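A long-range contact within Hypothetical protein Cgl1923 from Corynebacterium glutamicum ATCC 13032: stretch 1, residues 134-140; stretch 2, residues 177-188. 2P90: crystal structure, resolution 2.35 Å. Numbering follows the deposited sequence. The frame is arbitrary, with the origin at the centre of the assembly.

Stretch 1 (134-140) NTICLYA
Stretch 2 177-188: GSASLMLEKLLK

Thr135 to Ala140 lie in a β-strand that continues beyond the stretch (phi -97° to -139°, psi 116° to 143°), against which the helix 179-188 (phi -47° to -72°, psi -34° to -63°) packs in a nearly antiparallel direction: the N-to-C axes make an angle of 152° and approach to 9.4 Å. Cys137 and Ser180 set the register, their CA atoms 6.7 Å apart. Gly177 and Ser178 are extended, and Ser178 occupies the N-cap position; the helix then runs with regular i to i+4 backbone bonds, beginning with Met182 N to Ser178 O at 3.1 Å.

Strand alternation directs the CA-to-CB bonds of Thr135, Cys137 and Tyr139, all chi1 m, toward the helix, and those of Ile136 and Leu138 away.

Polar contacts centre on the Tyr139 hydroxyl (chi2 -92°). Tyr139 OH donates a short hydrogen bond, 2.6 Å, to Glu184 OE2, giving the buried carboxylate a partner; Glu184 reaches it with chi angles of -74°, -165° and 59°. Ser180 OG (chi1 p) lies 2.9 Å from Tyr139 OH and hydrogen-bonds with Ser178 OG (chi1 p) at 3.0 Å.

Around this polar cluster the contacts are van der Waals. Leu187 (m, t) brings CD1 to 3.8 Å from Thr135 CB, and Cys137 SG rests 3.9 Å from Glu184 CG. Leu181 (m, t) points its CA-to-CB bond sideways, but its end comes nearer, placing Leu181 CD2 4.3 Å from Tyr139 CZ. The contact buries 299 Å² between the stretches, both sides summed.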

ATOM      1  N   ASN B 134     -15.646 -26.535  12.476  1.00 47.07           N
ATOM      2  CA  ASN B 134     -14.194 -26.507  12.251  1.00 46.21           C
ATOM      3  C   ASN B 134     -13.838 -25.545  11.111  1.00 45.52           C
ATOM      4  O   ASN B 134     -14.535 -25.456  10.097  1.00 45.70           O
ATOM      5  CB  ASN B 134     -13.630 -27.914  11.943  1.00 45.65           C
ATOM      6  CG  ASN B 134     -12.096 -27.946  11.838  1.00 45.38           C
ATOM      7  OD1 ASN B 134     -11.549 -28.569  10.942  1.00 50.11           O
ATOM      8  ND2 ASN B 134     -11.411 -27.296  12.750  1.00 44.70           N
ATOM      9  N   THR B 135     -12.727 -24.856  11.265  1.00 44.58           N
ATOM     10  CA  THR B 135     -12.302 -23.914  10.229  1.00 44.68           C
ATOM     11  C   THR B 135     -10.926 -24.282   9.685  1.00 43.31           C
ATOM     12  O   THR B 135      -9.998 -24.522  10.443  1.00 42.15           O
ATOM     13  CB  THR B 135     -12.320 -22.416  10.732  1.00 44.04           C
ATOM     14  OG1 THR B 135     -13.652 -22.069  11.130  1.00 43.22           O
ATOM     15  CG2 THR B 135     -11.824 -21.454   9.624  1.00 43.89           C
ATOM     16  N   ILE B 136     -10.842 -24.283   8.363  1.00 42.67           N
ATOM     17  CA  ILE B 136      -9.619 -24.580   7.663  1.00 42.67           C
ATOM     18  C   ILE B 136      -9.197 -23.460   6.717  1.00 42.08           C
ATOM     19  O   ILE B 136      -9.879 -23.209   5.735  1.00 41.86           O
ATOM     20  CB  ILE B 136      -9.728 -25.880   6.813  1.00 42.63           C
ATOM     21  CG1 ILE B 136     -10.279 -27.050   7.657  1.00 43.99           C
ATOM     22  CG2 ILE B 136      -8.343 -26.172   6.161  1.00 40.76           C
ATOM     23  CD1 ILE B 136     -10.320 -28.413   6.908  1.00 41.87           C
ATOM     24  N   CYS B 137      -8.044 -22.860   7.010  1.00 41.55           N
ATOM     25  CA  CYS B 137      -7.417 -21.841   6.186  1.00 41.85           C
ATOM     26  C   CYS B 137      -6.350 -22.400   5.260  1.00 41.04           C
ATOM     27  O   CYS B 137      -5.554 -23.231   5.659  1.00 40.87           O
ATOM     28  CB  CYS B 137      -6.794 -20.788   7.081  1.00 42.22           C
ATOM     29  SG  CYS B 137      -7.992 -19.943   8.147  1.00 46.65           S
ATOM     30  N   LEU B 138      -6.336 -21.933   4.017  1.00 40.44           N
ATOM     31  CA  LEU B 138      -5.439 -22.475   3.011  1.00 40.13           C
ATOM     32  C   LEU B 138      -4.295 -21.528   2.685  1.00 40.22           C
ATOM     33  O   LEU B 138      -4.508 -20.321   2.589  1.00 40.26           O
ATOM     34  CB  LEU B 138      -6.220 -22.787   1.745  1.00 40.02           C
ATOM     35  CG  LEU B 138      -7.483 -23.636   1.904  1.00 39.33           C
ATOM     36  CD1 LEU B 138      -8.054 -23.934   0.507  1.00 37.76           C
ATOM     37  CD2 LEU B 138      -7.246 -24.939   2.729  1.00 36.72           C
ATOM     38  N   TYR B 139      -3.092 -22.096   2.523  1.00 40.46           N
ATOM     39  CA  TYR B 139      -1.854 -21.359   2.265  1.00 40.03           C
ATOM     40  C   TYR B 139      -1.086 -22.156   1.221  1.00 40.29           C
ATOM     41  O   TYR B 139      -1.162 -23.374   1.230  1.00 41.76           O
ATOM     42  CB  TYR B 139      -1.006 -21.285   3.528  1.00 39.60           C
ATOM     43  CG  TYR B 139      -1.736 -20.703   4.718  1.00 41.64           C
ATOM     44  CD1 TYR B 139      -1.669 -19.332   4.974  1.00 40.83           C
ATOM     45  CD2 TYR B 139      -2.495 -21.516   5.589  1.00 40.95           C
ATOM     46  CE1 TYR B 139      -2.337 -18.779   6.025  1.00 43.02           C
ATOM     47  CE2 TYR B 139      -3.175 -20.957   6.673  1.00 40.40           C
ATOM     48  CZ  TYR B 139      -3.090 -19.580   6.874  1.00 41.50           C
ATOM     49  OH  TYR B 139      -3.723 -18.943   7.907  1.00 40.13           O
ATOM     50  N   ALA B 140      -0.402 -21.488   0.295  1.00 39.73           N
ATOM     51  CA  ALA B 140       0.539 -22.153  -0.611  1.00 39.08           C
ATOM     52  C   ALA B 140       1.886 -21.444  -0.492  1.00 40.26           C
ATOM     53  O   ALA B 140       2.009 -20.215  -0.761  1.00 39.17           O
ATOM     54  CB  ALA B 140       0.041 -22.138  -2.029  1.00 38.04           C
ATOM     55  N   GLY B 177       2.532 -11.661   9.127  1.00 43.06           N
ATOM     56  CA  GLY B 177       1.151 -11.839   9.480  1.00 41.89           C
ATOM     57  C   GLY B 177       0.200 -11.792   8.305  1.00 41.13           C
ATOM     58  O   GLY B 177       0.515 -11.232   7.234  1.00 40.03           O
ATOM     59  N   SER B 178      -0.956 -12.423   8.503  1.00 40.58           N
ATOM     60  CA  SER B 178      -2.023 -12.338   7.539  1.00 40.69           C
ATOM     61  C   SER B 178      -3.379 -12.273   8.226  1.00 40.36           C
ATOM     62  O   SER B 178      -3.493 -12.487   9.426  1.00 40.41           O
ATOM     63  CB  SER B 178      -1.952 -13.487   6.546  1.00 41.12           C
ATOM     64  OG  SER B 178      -2.532 -14.651   7.077  1.00 41.90           O
ATOM     65  N   ALA B 179      -4.398 -11.920   7.460  1.00 40.39           N
ATOM     66  CA  ALA B 179      -5.728 -11.816   7.981  1.00 40.36           C
ATOM     67  C   ALA B 179      -6.212 -13.176   8.424  1.00 40.83           C
ATOM     68  O   ALA B 179      -6.883 -13.287   9.456  1.00 41.84           O
ATOM     69  CB  ALA B 179      -6.663 -11.239   6.920  1.00 40.58           C
ATOM     70  N   SER B 180      -5.883 -14.219   7.661  1.00 40.83           N
ATOM     71  CA  SER B 180      -6.277 -15.565   8.073  1.00 41.24           C
ATOM     72  C   SER B 180      -5.570 -16.079   9.354  1.00 41.38           C
ATOM     73  O   SER B 180      -6.202 -16.781  10.142  1.00 39.76           O
ATOM     74  CB  SER B 180      -6.116 -16.553   6.932  1.00 41.25           C
ATOM     75  OG  SER B 180      -4.761 -16.616   6.544  1.00 42.85           O
ATOM     76  N   LEU B 181      -4.281 -15.756   9.532  1.00 41.07           N
ATOM     77  CA  LEU B 181      -3.541 -16.114  10.753  1.00 41.92           C
ATOM     78  C   LEU B 181      -4.132 -15.416  11.986  1.00 42.61           C
ATOM     79  O   LEU B 181      -4.335 -16.054  13.032  1.00 43.63           O
ATOM     80  CB  LEU B 181      -2.053 -15.808  10.618  1.00 41.51           C
ATOM     81  CG  LEU B 181      -1.303 -16.788   9.697  1.00 42.24           C
ATOM     82  CD1 LEU B 181      -0.002 -16.229   9.227  1.00 40.05           C
ATOM     83  CD2 LEU B 181      -1.080 -18.151  10.392  1.00 38.69           C
ATOM     84  N   MET B 182      -4.481 -14.135  11.841  1.00 42.73           N
ATOM     85  CA  MET B 182      -5.188 -13.406  12.901  1.00 41.50           C
ATOM     86  C   MET B 182      -6.504 -14.124  13.216  1.00 42.38           C
ATOM     87  O   MET B 182      -6.885 -14.257  14.382  1.00 43.38           O
ATOM     88  CB  MET B 182      -5.462 -11.928  12.509  1.00 40.56           C
ATOM     89  CG  MET B 182      -6.077 -11.107  13.676  1.00 40.41           C
ATOM     90  SD  MET B 182      -6.375  -9.317  13.531  1.00 37.18           S
ATOM     91  CE  MET B 182      -4.698  -8.732  13.465  1.00 35.91           C
ATOM     92  N   LEU B 183      -7.220 -14.551  12.180  1.00 42.40           N
ATOM     93  CA  LEU B 183      -8.510 -15.178  12.389  1.00 43.32           C
ATOM     94  C   LEU B 183      -8.332 -16.524  13.122  1.00 44.28           C
ATOM     95  O   LEU B 183      -9.116 -16.855  14.039  1.00 43.66           O
ATOM     96  CB  LEU B 183      -9.237 -15.354  11.063  1.00 42.45           C
ATOM     97  CG  LEU B 183     -10.413 -16.317  10.986  1.00 43.21           C
ATOM     98  CD1 LEU B 183     -11.587 -15.857  11.859  1.00 41.14           C
ATOM     99  CD2 LEU B 183     -10.853 -16.565   9.498  1.00 44.12           C
ATOM    100  N   GLU B 184      -7.283 -17.254  12.733  1.00 45.40           N
ATOM    101  CA  GLU B 184      -6.903 -18.512  13.380  1.00 48.16           C
ATOM    102  C   GLU B 184      -6.670 -18.296  14.854  1.00 49.04           C
ATOM    103  O   GLU B 184      -7.284 -18.974  15.657  1.00 50.17           O
ATOM    104  CB  GLU B 184      -5.638 -19.123  12.774  1.00 48.18           C
ATOM    105  CG  GLU B 184      -5.849 -19.750  11.424  1.00 49.01           C
ATOM    106  CD  GLU B 184      -4.699 -20.636  11.065  1.00 53.17           C
ATOM    107  OE1 GLU B 184      -4.447 -21.600  11.846  1.00 59.66           O
ATOM    108  OE2 GLU B 184      -4.065 -20.405  10.015  1.00 49.87           O
ATOM    109  N   LYS B 185      -5.808 -17.340  15.202  1.00 49.97           N
ATOM    110  CA  LYS B 185      -5.534 -17.039  16.596  1.00 50.48           C
ATOM    111  C   LYS B 185      -6.787 -16.665  17.388  1.00 50.70           C
ATOM    112  O   LYS B 185      -6.916 -17.050  18.537  1.00 51.24           O
ATOM    113  CB  LYS B 185      -4.452 -15.968  16.734  1.00 50.92           C
ATOM    114  CG  LYS B 185      -3.617 -16.159  17.999  1.00 52.72           C
ATOM    115  CD  LYS B 185      -2.678 -15.001  18.260  1.00 56.17           C
ATOM    116  CE  LYS B 185      -2.241 -14.990  19.731  1.00 56.02           C
ATOM    117  NZ  LYS B 185      -3.405 -14.937  20.674  1.00 57.65           N
ATOM    118  N   LEU B 186      -7.722 -15.943  16.776  1.00 50.75           N
ATOM    119  CA  LEU B 186      -8.949 -15.553  17.483  1.00 50.39           C
ATOM    120  C   LEU B 186      -9.931 -16.738  17.710  1.00 50.44           C
ATOM    121  O   LEU B 186     -10.656 -16.796  18.716  1.00 49.85           O
ATOM    122  CB  LEU B 186      -9.636 -14.418  16.731  1.00 49.66           C
ATOM    123  CG  LEU B 186     -10.899 -13.787  17.310  1.00 50.78           C
ATOM    124  CD1 LEU B 186     -10.626 -13.065  18.656  1.00 52.44           C
ATOM    125  CD2 LEU B 186     -11.508 -12.831  16.304  1.00 50.25           C
ATOM    126  N   LEU B 187      -9.959 -17.660  16.756  1.00 50.62           N
ATOM    127  CA  LEU B 187     -10.803 -18.846  16.845  1.00 50.90           C
ATOM    128  C   LEU B 187     -10.249 -19.709  17.966  1.00 51.56           C
ATOM    129  O   LEU B 187     -10.979 -20.043  18.884  1.00 51.76           O
ATOM    130  CB  LEU B 187     -10.880 -19.598  15.499  1.00 49.99           C
ATOM    131  CG  LEU B 187     -11.837 -19.006  14.457  1.00 48.26           C
ATOM    132  CD1 LEU B 187     -11.575 -19.465  13.022  1.00 48.19           C
ATOM    133  CD2 LEU B 187     -13.284 -19.264  14.847  1.00 49.37           C
ATOM    134  N   LYS B 188      -8.953 -19.997  17.931  1.00 52.72           N
ATOM    135  CA  LYS B 188      -8.279 -20.655  19.048  1.00 54.85           C
ATOM    136  C   LYS B 188      -8.635 -20.009  20.408  1.00 55.51           C
ATOM    137  O   LYS B 188      -9.263 -20.659  21.262  1.00 56.07           O
ATOM    138  CB  LYS B 188      -6.769 -20.697  18.823  1.00 54.85           C
ATOM    139  CG  LYS B 188      -5.979 -21.280  19.986  1.00 58.40           C
ATOM    140  CD  LYS B 188      -4.478 -21.235  19.694  1.00 64.03           C
ATOM    141  CE  LYS B 188      -3.880 -19.854  20.031  1.00 67.58           C
ATOM    142  NZ  LYS B 188      -3.182 -19.810  21.380  1.00 69.19           N
TER